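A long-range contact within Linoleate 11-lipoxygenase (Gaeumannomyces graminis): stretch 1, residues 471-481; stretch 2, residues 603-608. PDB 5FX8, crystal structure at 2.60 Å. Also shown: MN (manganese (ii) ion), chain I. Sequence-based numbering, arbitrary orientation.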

ATOM      1  N   ALA A 471      11.544  -8.908   6.361  1.00  6.33           N
ATOM      2  CA  ALA A 471      11.473  -8.374   5.010  1.00  7.97           C
ATOM      3  C   ALA A 471      10.255  -8.918   4.274  1.00  5.28           C
ATOM      4  O   ALA A 471       9.646  -8.208   3.477  1.00  6.99           O
ATOM      5  CB  ALA A 471      12.763  -8.657   4.242  1.00  3.79           C
ATOM      6  N   TRP A 472       9.864 -10.162   4.563  1.00  5.83           N
ATOM      7  CA  TRP A 472       8.763 -10.795   3.858  1.00  9.69           C
ATOM      8  C   TRP A 472       7.434 -10.169   4.267  1.00 11.22           C
ATOM      9  O   TRP A 472       6.557  -9.959   3.428  1.00 10.69           O
ATOM     10  CB  TRP A 472       8.787 -12.317   4.106  1.00  6.02           C
ATOM     11  CG  TRP A 472       7.436 -12.925   3.985  1.00  7.73           C
ATOM     12  CD1 TRP A 472       6.648 -13.364   5.003  1.00  6.31           C
ATOM     13  CD2 TRP A 472       6.659 -13.070   2.786  1.00  9.04           C
ATOM     14  NE1 TRP A 472       5.445 -13.781   4.517  1.00  6.33           N
ATOM     15  CE2 TRP A 472       5.422 -13.605   3.159  1.00  5.67           C
ATOM     16  CE3 TRP A 472       6.887 -12.785   1.441  1.00  6.12           C
ATOM     17  CZ2 TRP A 472       4.434 -13.872   2.241  1.00  5.47           C
ATOM     18  CZ3 TRP A 472       5.898 -13.051   0.540  1.00  6.04           C
ATOM     19  CH2 TRP A 472       4.691 -13.576   0.936  1.00  5.96           C
ATOM     20  N   ILE A 473       7.292  -9.808   5.536  1.00  7.47           N
ATOM     21  CA  ILE A 473       6.120  -9.064   5.964  1.00  6.18           C
ATOM     22  C   ILE A 473       6.077  -7.696   5.301  1.00 13.01           C
ATOM     23  O   ILE A 473       5.051  -7.294   4.743  1.00  6.39           O
ATOM     24  CB  ILE A 473       6.096  -8.953   7.491  1.00  9.65           C
ATOM     25  CG1 ILE A 473       5.783 -10.301   8.101  1.00  6.81           C
ATOM     26  CG2 ILE A 473       5.051  -7.959   7.957  1.00  5.46           C
ATOM     27  CD1 ILE A 473       6.109 -10.307   9.557  1.00  7.99           C
ATOM     28  N   THR A 474       7.171  -6.957   5.331  1.00 18.76           N
ATOM     29  CA  THR A 474       6.978  -5.601   4.853  1.00  7.13           C
ATOM     30  C   THR A 474       6.941  -5.521   3.343  1.00 10.77           C
ATOM     31  O   THR A 474       6.366  -4.580   2.803  1.00 10.47           O
ATOM     32  CB  THR A 474       8.038  -4.634   5.410  1.00  9.91           C
ATOM     33  OG1 THR A 474       9.307  -4.850   4.792  1.00  7.23           O
ATOM     34  CG2 THR A 474       8.158  -4.806   6.880  1.00  5.21           C
ATOM     35  N   GLY A 475       7.490  -6.490   2.638  1.00 10.22           N
ATOM     36  CA  GLY A 475       7.534  -6.298   1.208  1.00  7.15           C
ATOM     37  C   GLY A 475       6.709  -7.316   0.467  1.00  7.62           C
ATOM     38  O   GLY A 475       6.743  -7.360  -0.755  1.00 10.55           O
ATOM     39  N   GLY A 476       5.984  -8.145   1.201  1.00  7.42           N
ATOM     40  CA  GLY A 476       5.234  -9.247   0.637  1.00  7.55           C
ATOM     41  C   GLY A 476       3.912  -9.521   1.323  1.00  6.87           C
ATOM     42  O   GLY A 476       2.877  -9.216   0.757  1.00 16.67           O
ATOM     43  N   ALA A 477       3.925 -10.060   2.540  1.00  5.92           N
ATOM     44  CA  ALA A 477       2.683 -10.408   3.215  1.00  6.54           C
ATOM     45  C   ALA A 477       1.741  -9.207   3.379  1.00  8.79           C
ATOM     46  O   ALA A 477       0.528  -9.338   3.194  1.00 10.05           O
ATOM     47  CB  ALA A 477       2.986 -11.025   4.564  1.00  6.07           C
ATOM     48  N   HIS A 478       2.270  -8.039   3.751  1.00 15.20           N
ATOM     49  CA  HIS A 478       1.410  -6.873   3.893  1.00  8.44           C
ATOM     50  C   HIS A 478       0.652  -6.584   2.612  1.00  8.40           C
ATOM     51  O   HIS A 478      -0.538  -6.262   2.644  1.00  8.20           O
ATOM     52  CB  HIS A 478       2.225  -5.644   4.276  1.00  8.25           C
ATOM     53  CG  HIS A 478       1.403  -4.397   4.368  1.00  7.09           C
ATOM     54  ND1 HIS A 478       1.136  -3.605   3.283  1.00  6.87           N
ATOM     55  CD2 HIS A 478       0.742  -3.842   5.408  1.00  7.25           C
ATOM     56  CE1 HIS A 478       0.373  -2.597   3.654  1.00  7.58           C
ATOM     57  NE2 HIS A 478       0.125  -2.713   4.942  1.00 16.29           N
ATOM     58  N   HIS A 479       1.320  -6.692   1.480  1.00 11.08           N
ATOM     59  CA  HIS A 479       0.734  -6.243   0.235  1.00  8.21           C
ATOM     60  C   HIS A 479      -0.201  -7.274  -0.364  1.00  8.30           C
ATOM     61  O   HIS A 479      -0.818  -7.019  -1.388  1.00 12.94           O
ATOM     62  CB  HIS A 479       1.852  -5.867  -0.726  1.00  8.20           C
ATOM     63  CG  HIS A 479       2.941  -5.042  -0.099  1.00  8.44           C
ATOM     64  ND1 HIS A 479       2.696  -4.015   0.783  1.00  8.19           N
ATOM     65  CD2 HIS A 479       4.286  -5.097  -0.235  1.00  8.46           C
ATOM     66  CE1 HIS A 479       3.838  -3.465   1.151  1.00  7.88           C
ATOM     67  NE2 HIS A 479       4.817  -4.109   0.551  1.00  7.84           N
ATOM     68  N   VAL A 480      -0.319  -8.436   0.243  1.00 11.24           N
ATOM     69  CA  VAL A 480      -1.349  -9.359  -0.170  1.00  8.92           C
ATOM     70  C   VAL A 480      -2.664  -9.002   0.510  1.00 10.20           C
ATOM     71  O   VAL A 480      -3.737  -9.138  -0.078  1.00 21.16           O
ATOM     72  CB  VAL A 480      -0.888 -10.799   0.140  1.00  7.98           C
ATOM     73  CG1 VAL A 480      -1.974 -11.807  -0.135  1.00  8.99           C
ATOM     74  CG2 VAL A 480       0.338 -11.140  -0.647  1.00  6.91           C
ATOM     75  N   MET A 481      -2.605  -8.528   1.751  1.00  8.93           N
ATOM     76  CA  MET A 481      -3.821  -8.245   2.496  1.00  8.89           C
ATOM     77  C   MET A 481      -4.316  -6.820   2.292  1.00  9.13           C
ATOM     78  O   MET A 481      -5.517  -6.595   2.218  1.00 16.94           O
ATOM     79  CB  MET A 481      -3.593  -8.490   3.989  1.00  9.43           C
ATOM     80  CG  MET A 481      -3.261  -9.902   4.367  1.00  9.86           C
ATOM     81  SD  MET A 481      -4.662 -10.992   4.184  1.00 35.44           S
ATOM     82  CE  MET A 481      -4.935 -11.431   5.896  1.00 10.69           C
ATOM     83  N   VAL A 603      -6.163 -12.825 -13.231  1.00 16.63           N
ATOM     84  CA  VAL A 603      -4.727 -12.620 -13.138  1.00 16.11           C
ATOM     85  C   VAL A 603      -4.415 -11.935 -11.824  1.00 14.93           C
ATOM     86  O   VAL A 603      -4.916 -10.845 -11.552  1.00 17.60           O
ATOM     87  CB  VAL A 603      -4.211 -11.785 -14.310  1.00 15.03           C
ATOM     88  CG1 VAL A 603      -2.781 -11.539 -14.123  1.00 13.85           C
ATOM     89  CG2 VAL A 603      -4.456 -12.500 -15.598  1.00 16.67           C
ATOM     90  N   TRP A 604      -3.570 -12.562 -11.020  1.00 14.70           N
ATOM     91  CA  TRP A 604      -3.244 -12.108  -9.681  1.00 12.63           C
ATOM     92  C   TRP A 604      -1.770 -11.725  -9.654  1.00 12.31           C
ATOM     93  O   TRP A 604      -0.923 -12.492 -10.125  1.00 11.06           O
ATOM     94  CB  TRP A 604      -3.570 -13.211  -8.675  1.00 11.75           C
ATOM     95  CG  TRP A 604      -3.303 -12.865  -7.265  1.00 12.32           C
ATOM     96  CD1 TRP A 604      -4.047 -12.048  -6.472  1.00 12.10           C
ATOM     97  CD2 TRP A 604      -2.220 -13.327  -6.465  1.00 10.73           C
ATOM     98  NE1 TRP A 604      -3.489 -11.965  -5.235  1.00 11.55           N
ATOM     99  CE2 TRP A 604      -2.361 -12.738  -5.203  1.00 12.89           C
ATOM    100  CE3 TRP A 604      -1.137 -14.172  -6.696  1.00 12.19           C
ATOM    101  CZ2 TRP A 604      -1.459 -12.971  -4.167  1.00 11.55           C
ATOM    102  CZ3 TRP A 604      -0.234 -14.406  -5.669  1.00 11.52           C
ATOM    103  CH2 TRP A 604      -0.404 -13.813  -4.422  1.00 11.51           C
ATOM    104  N   THR A 605      -1.473 -10.516  -9.151  1.00 11.09           N
ATOM    105  CA  THR A 605      -0.136  -9.953  -9.244  1.00 10.69           C
ATOM    106  C   THR A 605       0.279  -9.241  -7.974  1.00 11.16           C
ATOM    107  O   THR A 605       1.102  -8.330  -8.022  1.00 10.44           O
ATOM    108  CB  THR A 605      -0.031  -8.947 -10.380  1.00 12.63           C
ATOM    109  OG1 THR A 605      -0.942  -7.877 -10.134  1.00 14.71           O
ATOM    110  CG2 THR A 605      -0.343  -9.579 -11.705  1.00 13.02           C
ATOM    111  N   ALA A 606      -0.295  -9.623  -6.838  1.00 13.84           N
ATOM    112  CA  ALA A 606      -0.176  -8.838  -5.622  1.00  9.44           C
ATOM    113  C   ALA A 606       1.207  -8.903  -5.029  1.00 12.80           C
ATOM    114  O   ALA A 606       1.523  -8.121  -4.126  1.00 15.52           O
ATOM    115  CB  ALA A 606      -1.148  -9.332  -4.581  1.00 11.60           C
ATOM    116  N   LEU A 607       2.019  -9.847  -5.474  1.00 11.08           N
ATOM    117  CA  LEU A 607       3.334 -10.038  -4.919  1.00  9.29           C
ATOM    118  C   LEU A 607       4.416  -9.600  -5.872  1.00 10.73           C
ATOM    119  O   LEU A 607       5.578  -9.941  -5.660  1.00 14.09           O
ATOM    120  CB  LEU A 607       3.515 -11.495  -4.535  1.00 12.12           C
ATOM    121  CG  LEU A 607       3.010 -11.831  -3.156  1.00  9.74           C
ATOM    122  CD1 LEU A 607       3.095 -13.290  -3.023  1.00  9.07           C
ATOM    123  CD2 LEU A 607       3.889 -11.119  -2.150  1.00  7.53           C
ATOM    124  N   ASN A 608       4.056  -8.873  -6.927  1.00 11.33           N
ATOM    125  CA  ASN A 608       4.991  -8.284  -7.875  1.00 12.32           C
ATOM    126  C   ASN A 608       5.945  -7.358  -7.140  1.00 12.14           C
ATOM    127  O   ASN A 608       5.515  -6.319  -6.630  1.00 11.54           O
ATOM    128  CB  ASN A 608       4.242  -7.519  -8.966  1.00 13.04           C
ATOM    129  CG  ASN A 608       5.150  -7.064 -10.112  1.00 15.97           C
ATOM    130  OD1 ASN A 608       6.357  -6.930  -9.958  1.00 16.55           O
ATOM    131  ND2 ASN A 608       4.560  -6.848 -11.268  1.00 13.52           N
TER
HETATM  132 MN    MN I1000      -1.523  -1.765   6.109  1.00  8.02          MN
HETATM  133  O   HOH W   1      -3.315  -0.412   7.037  1.00 33.97           O

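This is a small, apolar packing contact in which one flank of a helix receives the side chains of an irregular segment more than 120 residues further along the chain, with no hydrogen bond crossing between them. The two stretches together bury 234 Å², and Leu607 contributes the largest share. With no directional bonds across it, the contact consists of van der Waals packing.

Leu607 is the centre of the arrangement. Its CA-to-CB bond points sideways, but with chi1 near m and chi2 near t the end of the side chain comes nearer to the helix and touches three of its residues. Leu607 CD2 lies 3.6 Å from Gly476 CA and 3.9 Å from Trp472 CZ3, while Leu607 CG sits 3.7 Å from Val480 CG2. A branched aliphatic chain suits this position, since it presents several methyl-rich surfaces without any polar group that would need a partner.

At Gly476 the leucine methyl rests against the helix backbone, and the CA atoms of Gly476 and Leu607 are 5.9 Å apart. A CB placed on Gly476 would fall 3.6 Å from Leu607 CD2, which is tolerable, but only 2.5 Å from Trp472 CE3, which is not. The absence of a side chain therefore makes room chiefly for the indole of its own helix. That indole, with chi1 in the t range, in turn reaches Leu607, whose CD2 approaches the ring obliquely. Around this point the helix widens into a pi-type turn at 473-477, and the bond from Ala477 N to Trp472 O, 2.8 Å, spans five residues instead of the usual four.

Val480 extends the packing. Val480 CG2 lies 3.7 Å from Leu607 CG and 4.4 Å from Trp604 CZ2, while Val480 CG1 comes within 4.2 Å of Trp604 CZ2, at the edge of the indole and near its plane. Beta branching gives a short side chain with methyls broad enough to meet both neighbours. Ala606, between these two partners in sequence, directs its CB toward the helix and comes within 4.4 Å of Val480 CA. Its small methyl fits where the backbones are close, the CA atoms of Val480 and Ala606 being 5.6 Å apart. A type I turn from Thr605 to Asn608, closed by a bond of 3.2 Å from Asn608 N to Thr605 O, carries Ala606 and Leu607 at its two central positions, so the turn offers both side chains to the helix.

None of the helix's polar side chains hydrogen-bonds to stretch 2. His478 ND1 donates to His479 ND1 at 3.0 Å, with an N-H...acceptor angle of 162°, and this leaves His478 NE2 to bind the manganese ion at 2.2 Å. A histidine suits this role because its two ring nitrogens can serve different partners, here a neighbouring imidazole and a metal. His478 itself does not touch stretch 2; the apolar packing involves other residues of the same helix.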